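Ferric-chelate reductase (NAD(P)H) (Archaeoglobus fulgidus, PDB 1I0R) catalyses the NAD(P)H-dependent reduction of siderophore-bound ferric iron, releasing ferrous iron, and works as an FMN-binding homodimer. Local coordinates at residues Met73-Arg78 with Pro103-His108; Ile42-Asn47 with Phe62-Leu67. All coordinates share one frame; numbering follows the deposited sequence.

Contact 1: residues Met73-Arg78 with Pro103-His108; sequences MEFIGR and PLVTQH
The ring of F75 takes the imidazole of H108 on one face, edge first, while V105 reaches it near its plane at the rim. CD2 of H108 stands over the middle of the phenyl ring, and its distances to the six ring carbons are nearly equal, the shortest being 3.6 Å to CG of F75. The centroids lie 4.6 Å apart with the planes at 71°, a T-shaped (edge-to-face) pair in which the C-H at CD2 is directed into the phenyl pi cloud. At the far end of the phenyl ring, CZ of F75 comes 4.2 Å from the methyl CG1 of V105. F75 gets there with CG anti to the backbone N (chi1 -174°), which carries the ring off the helix toward the chain at 105-108.

Q107 meets the same ring obliquely. Its backbone O lies 3.6 Å from CZ of F75, and its amide carbon CD is 3.8 Å from CE1 of F75, the amide plane turned 43° from that of the ring. The contact joins helix 73-78, which follows the barrel strand 61-67, to the end of strand 103-105, part of a small two-stranded sheet with 95-97, and to the loop leading into barrel strand 109-122. F75 also touches I15 of strand 14-20, which ties the helix to the six-stranded antiparallel barrel of this flavin reductase fold, and it lies about 6 Å from the FMN-binding residue I28, side chain to side chain.

Two polar atoms are held from outside the contact. ND1 of H108 is hydrogen-bonded to OE2 of E68, which should limit rotation of the imidazole and keep its CD2 edge on F75. OE1 of Q107 accepts a hydrogen bond from the backbone N of E94.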
loop_
_atom_site.group_PDB
_atom_site.type_symbol
_atom_site.label_atom_id
_atom_site.label_comp_id
_atom_site.label_asym_id
_atom_site.label_seq_id
_atom_site.Cartn_x
_atom_site.Cartn_y
_atom_site.Cartn_z
ATOM N N MET B 73 20.090 -9.186 4.066
ATOM C CA MET B 73 20.241 -7.750 3.858
ATOM C C MET B 73 21.148 -7.440 2.668
ATOM O O MET B 73 20.977 -6.421 1.992
ATOM C CB MET B 73 20.799 -7.080 5.119
ATOM C CG MET B 73 19.860 -7.116 6.313
ATOM S SD MET B 73 18.348 -6.147 6.034
ATOM C CE MET B 73 18.898 -4.506 6.535
ATOM N N GLU B 74 22.118 -8.313 2.412
ATOM C CA GLU B 74 23.036 -8.099 1.299
ATOM C C GLU B 74 22.300 -8.179 -0.036
ATOM O O GLU B 74 22.600 -7.432 -0.968
ATOM C CB GLU B 74 24.183 -9.123 1.332
ATOM C CG GLU B 74 23.766 -10.544 1.694
ATOM C CD GLU B 74 23.924 -10.852 3.186
ATOM O OE1 GLU B 74 23.380 -10.096 4.030
ATOM O OE2 GLU B 74 24.597 -11.863 3.516
ATOM N N PHE B 75 21.333 -9.085 -0.112
ATOM C CA PHE B 75 20.550 -9.271 -1.330
ATOM C C PHE B 75 19.713 -8.018 -1.564
ATOM O O PHE B 75 19.629 -7.511 -2.678
ATOM C CB PHE B 75 19.650 -10.502 -1.175
ATOM C CG PHE B 75 18.893 -10.873 -2.423
ATOM C CD1 PHE B 75 19.508 -11.586 -3.449
ATOM C CD2 PHE B 75 17.549 -10.540 -2.555
ATOM C CE1 PHE B 75 18.798 -11.966 -4.584
ATOM C CE2 PHE B 75 16.826 -10.914 -3.689
ATOM C CZ PHE B 75 17.450 -11.631 -4.707
ATOM N N ILE B 76 19.095 -7.513 -0.503
ATOM C CA ILE B 76 18.296 -6.303 -0.625
ATOM C C ILE B 76 19.239 -5.178 -1.043
ATOM O O ILE B 76 18.887 -4.315 -1.851
ATOM C CB ILE B 76 17.598 -5.978 0.721
ATOM C CG1 ILE B 76 16.674 -7.142 1.088
ATOM C CG2 ILE B 76 16.818 -4.676 0.616
ATOM C CD1 ILE B 76 16.050 -7.071 2.478
ATOM N N GLY B 77 20.458 -5.215 -0.517
ATOM C CA GLY B 77 21.438 -4.195 -0.852
ATOM C C GLY B 77 21.798 -4.128 -2.333
ATOM O O GLY B 77 22.038 -3.038 -2.863
ATOM N N ARG B 78 21.832 -5.277 -3.002
ATOM C CA ARG B 78 22.161 -5.326 -4.426
ATOM C C ARG B 78 21.216 -4.471 -5.245
ATOM O O ARG B 78 21.622 -3.833 -6.219
ATOM C CB ARG B 78 22.066 -6.754 -4.965
ATOM C CG ARG B 78 22.949 -7.749 -4.267
ATOM C CD ARG B 78 22.765 -9.129 -4.866
ATOM N NE ARG B 78 23.130 -9.139 -6.280
ATOM C CZ ARG B 78 23.714 -10.163 -6.890
ATOM N NH1 ARG B 78 24.001 -11.268 -6.213
ATOM N NH2 ARG B 78 24.026 -10.076 -8.174
ATOM N N PRO B 103 12.470 -9.135 -16.489
ATOM C CA PRO B 103 13.104 -10.204 -15.730
ATOM C C PRO B 103 12.314 -10.384 -14.430
ATOM O O PRO B 103 12.119 -9.417 -13.688
ATOM C CB PRO B 103 14.517 -9.662 -15.483
ATOM C CG PRO B 103 14.307 -8.213 -15.375
ATOM C CD PRO B 103 13.285 -7.906 -16.460
ATOM N N LEU B 104 11.838 -11.593 -14.160
ATOM C CA LEU B 104 11.095 -11.863 -12.929
ATOM C C LEU B 104 12.051 -12.539 -11.962
ATOM O O LEU B 104 12.434 -13.706 -12.167
ATOM C CB LEU B 104 9.905 -12.784 -13.215
ATOM C CG LEU B 104 8.951 -12.183 -14.251
ATOM C CD1 LEU B 104 8.070 -13.276 -14.875
ATOM C CD2 LEU B 104 8.111 -11.086 -13.555
ATOM N N VAL B 105 12.453 -11.807 -10.914
ATOM C CA VAL B 105 13.379 -12.357 -9.927
ATOM C C VAL B 105 12.664 -13.321 -8.985
ATOM O O VAL B 105 11.739 -12.933 -8.262
ATOM C CB VAL B 105 14.054 -11.239 -9.103
ATOM C CG1 VAL B 105 14.947 -11.838 -8.024
ATOM C CG2 VAL B 105 14.882 -10.351 -10.014
ATOM N N THR B 106 13.097 -14.581 -8.983
ATOM C CA THR B 106 12.470 -15.599 -8.152
ATOM C C THR B 106 13.216 -15.877 -6.867
ATOM O O THR B 106 12.649 -16.440 -5.922
ATOM C CB THR B 106 12.300 -16.918 -8.929
ATOM O OG1 THR B 106 13.563 -17.279 -9.503
ATOM C CG2 THR B 106 11.292 -16.746 -10.066
ATOM N N GLN B 107 14.480 -15.467 -6.822
ATOM C CA GLN B 107 15.278 -15.692 -5.617
ATOM C C GLN B 107 14.724 -14.900 -4.436
ATOM O O GLN B 107 14.498 -13.700 -4.547
ATOM C CB GLN B 107 16.728 -15.297 -5.849
ATOM C CG GLN B 107 17.683 -15.978 -4.868
ATOM C CD GLN B 107 19.136 -15.709 -5.209
ATOM O OE1 GLN B 107 19.478 -15.482 -6.371
ATOM N NE2 GLN B 107 20.000 -15.732 -4.192
ATOM N N HIS B 108 14.521 -15.594 -3.319
ATOM C CA HIS B 108 13.991 -15.010 -2.084
ATOM C C HIS B 108 12.591 -14.438 -2.234
ATOM O O HIS B 108 12.161 -13.627 -1.411
ATOM C CB HIS B 108 14.930 -13.923 -1.562
ATOM C CG HIS B 108 16.292 -14.438 -1.217
ATOM N ND1 HIS B 108 16.491 -15.416 -0.266
ATOM C CD2 HIS B 108 17.508 -14.168 -1.746
ATOM C CE1 HIS B 108 17.776 -15.731 -0.229
ATOM N NE2 HIS B 108 18.414 -14.989 -1.116
#

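Contact 2: residues Ile42-Asn47 with Phe62-Leu67; sequences IAVCLN and FGVSVL
Strands 42-47 and 62-67 cross almost at right angles, 92° between their directions and 9.4 Å between their axes, so they face each other through side chains. V44, midway along 42-47, and F62, at the beginning of 62-67, approach from opposite directions. CG2 of V44 sits over the ring of F62, 3.9 Å from its centroid and only 7° off the normal, a CH-pi contact. The other methyl of V44, CG1, lies on the same side of the ring, beyond its CE1 corner, 3.5 Å from CE1 of F62, and also meets CG2 of V64 at 4.0 Å. F62 holds CG between its backbone N and carbonyl carbon (chi1 66°), which turns the ring toward strand 42-47; there CZ of F62 comes 3.6 Å from the backbone O of I42, which lies near the ring plane. With an alanine at F62, the CG2 methyl of V44 is likely to lose the aromatic face it rests on, and a gap would probably open there. This is barrel-core packing on a strand whose C45-N47 end binds FMN. Strand 40-47 runs between strands 23-37 and 126-138, while strand 61-67 pairs with 109-122, whose A115 and V117 also pack on F62.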
loop_
_atom_site.group_PDB
_atom_site.type_symbol
_atom_site.label_atom_id
_atom_site.label_comp_id
_atom_site.label_asym_id
_atom_site.label_seq_id
_atom_site.Cartn_x
_atom_site.Cartn_y
_atom_site.Cartn_z
ATOM N N ILE B 42 -2.251 -3.585 -10.633
ATOM C CA ILE B 42 -1.240 -3.364 -9.585
ATOM C C ILE B 42 -0.545 -2.038 -9.828
ATOM O O ILE B 42 -0.196 -1.718 -10.963
ATOM C CB ILE B 42 -0.136 -4.459 -9.617
ATOM C CG1 ILE B 42 -0.770 -5.849 -9.549
ATOM C CG2 ILE B 42 0.853 -4.254 -8.465
ATOM C CD1 ILE B 42 -1.705 -6.072 -8.359
ATOM N N ALA B 43 -0.355 -1.266 -8.769
ATOM C CA ALA B 43 0.330 0.014 -8.887
ATOM C C ALA B 43 1.712 -0.053 -8.247
ATOM O O ALA B 43 1.903 -0.724 -7.221
ATOM C CB ALA B 43 -0.486 1.109 -8.203
ATOM N N VAL B 44 2.684 0.607 -8.886
ATOM C CA VAL B 44 4.023 0.720 -8.306
ATOM C C VAL B 44 4.394 2.193 -8.435
ATOM O O VAL B 44 4.202 2.784 -9.483
ATOM C CB VAL B 44 5.123 -0.174 -9.021
ATOM C CG1 VAL B 44 4.786 -1.663 -8.866
ATOM C CG2 VAL B 44 5.221 0.149 -10.478
ATOM N N CYS B 45 4.887 2.797 -7.354
ATOM C CA CYS B 45 5.245 4.213 -7.394
ATOM C C CYS B 45 6.771 4.297 -7.348
ATOM O O CYS B 45 7.380 3.894 -6.368
ATOM C CB CYS B 45 4.608 4.934 -6.198
ATOM S SG CYS B 45 4.688 6.726 -6.311
ATOM N N LEU B 46 7.356 4.812 -8.434
ATOM C CA LEU B 46 8.814 4.909 -8.586
ATOM C C LEU B 46 9.302 6.342 -8.730
ATOM O O LEU B 46 8.670 7.150 -9.400
ATOM C CB LEU B 46 9.241 4.140 -9.839
ATOM C CG LEU B 46 8.689 2.713 -9.898
ATOM C CD1 LEU B 46 8.990 2.054 -11.272
ATOM C CD2 LEU B 46 9.337 1.913 -8.770
ATOM N N ASN B 47 10.448 6.625 -8.112
ATOM C CA ASN B 47 11.057 7.952 -8.170
ATOM C C ASN B 47 11.612 8.218 -9.575
ATOM O O ASN B 47 12.283 7.356 -10.161
ATOM C CB ASN B 47 12.169 8.041 -7.136
ATOM C CG ASN B 47 12.756 9.434 -7.044
ATOM O OD1 ASN B 47 13.277 9.970 -8.031
ATOM N ND2 ASN B 47 12.658 10.039 -5.870
ATOM N N PHE B 62 6.382 -4.174 -16.161
ATOM C CA PHE B 62 7.159 -4.326 -14.942
ATOM C C PHE B 62 6.875 -5.633 -14.230
ATOM O O PHE B 62 5.825 -6.274 -14.447
ATOM C CB PHE B 62 6.952 -3.112 -13.973
ATOM C CG PHE B 62 5.549 -2.973 -13.395
ATOM C CD1 PHE B 62 5.174 -3.673 -12.244
ATOM C CD2 PHE B 62 4.636 -2.090 -13.971
ATOM C CE1 PHE B 62 3.888 -3.488 -11.682
ATOM C CE2 PHE B 62 3.362 -1.892 -13.423
ATOM C CZ PHE B 62 2.993 -2.593 -12.283
ATOM N N GLY B 63 7.823 -6.036 -13.394
ATOM C CA GLY B 63 7.654 -7.241 -12.614
ATOM C C GLY B 63 7.755 -6.884 -11.148
ATOM O O GLY B 63 8.389 -5.881 -10.803
ATOM N N VAL B 64 7.142 -7.692 -10.289
ATOM C CA VAL B 64 7.204 -7.455 -8.850
ATOM C C VAL B 64 7.558 -8.770 -8.158
ATOM O O VAL B 64 6.892 -9.787 -8.382
ATOM C CB VAL B 64 5.829 -6.978 -8.256
ATOM C CG1 VAL B 64 5.924 -6.865 -6.723
ATOM C CG2 VAL B 64 5.446 -5.627 -8.838
ATOM N N SER B 65 8.610 -8.760 -7.341
ATOM C CA SER B 65 8.978 -9.931 -6.550
ATOM C C SER B 65 8.631 -9.597 -5.085
ATOM O O SER B 65 9.112 -8.586 -4.553
ATOM C CB SER B 65 10.480 -10.192 -6.629
ATOM O OG SER B 65 10.861 -10.444 -7.967
ATOM N N VAL B 66 7.799 -10.409 -4.434
ATOM C CA VAL B 66 7.453 -10.140 -3.029
ATOM C C VAL B 66 8.497 -10.849 -2.171
ATOM O O VAL B 66 8.551 -12.082 -2.137
ATOM C CB VAL B 66 6.032 -10.659 -2.700
ATOM C CG1 VAL B 66 5.649 -10.281 -1.253
ATOM C CG2 VAL B 66 5.030 -10.053 -3.676
ATOM N N LEU B 67 9.329 -10.074 -1.482
ATOM C CA LEU B 67 10.409 -10.667 -0.690
ATOM C C LEU B 67 10.002 -11.433 0.554
ATOM O O LEU B 67 9.072 -11.051 1.255
ATOM C CB LEU B 67 11.428 -9.590 -0.307
ATOM C CG LEU B 67 12.076 -8.882 -1.499
ATOM C CD1 LEU B 67 12.867 -7.647 -1.039
ATOM C CD2 LEU B 67 12.966 -9.888 -2.232
#

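Contact 2 lies in the barrel core, about 4 Å from the chain centre, and all four of its touching residues are buried; contact 1 sits farther out, about 10 Å from that centre, and is only partly buried. Their chemistry follows. Contact 2 is aliphatic methyls on a phenyl, with one backbone carbonyl at the ring's edge, whereas contact 1 sets a phenyl against an imidazole, an amide and a valine methyl, with ND1 of H108 and OE1 of Q107 bonded outside it. The two share no segment, but they are neighbours: strand 61-67 is followed in the chain by helix 73-78, OG of S65 and O of V105 probably form a hydrogen bond, and L67 packs against both F75 and H108.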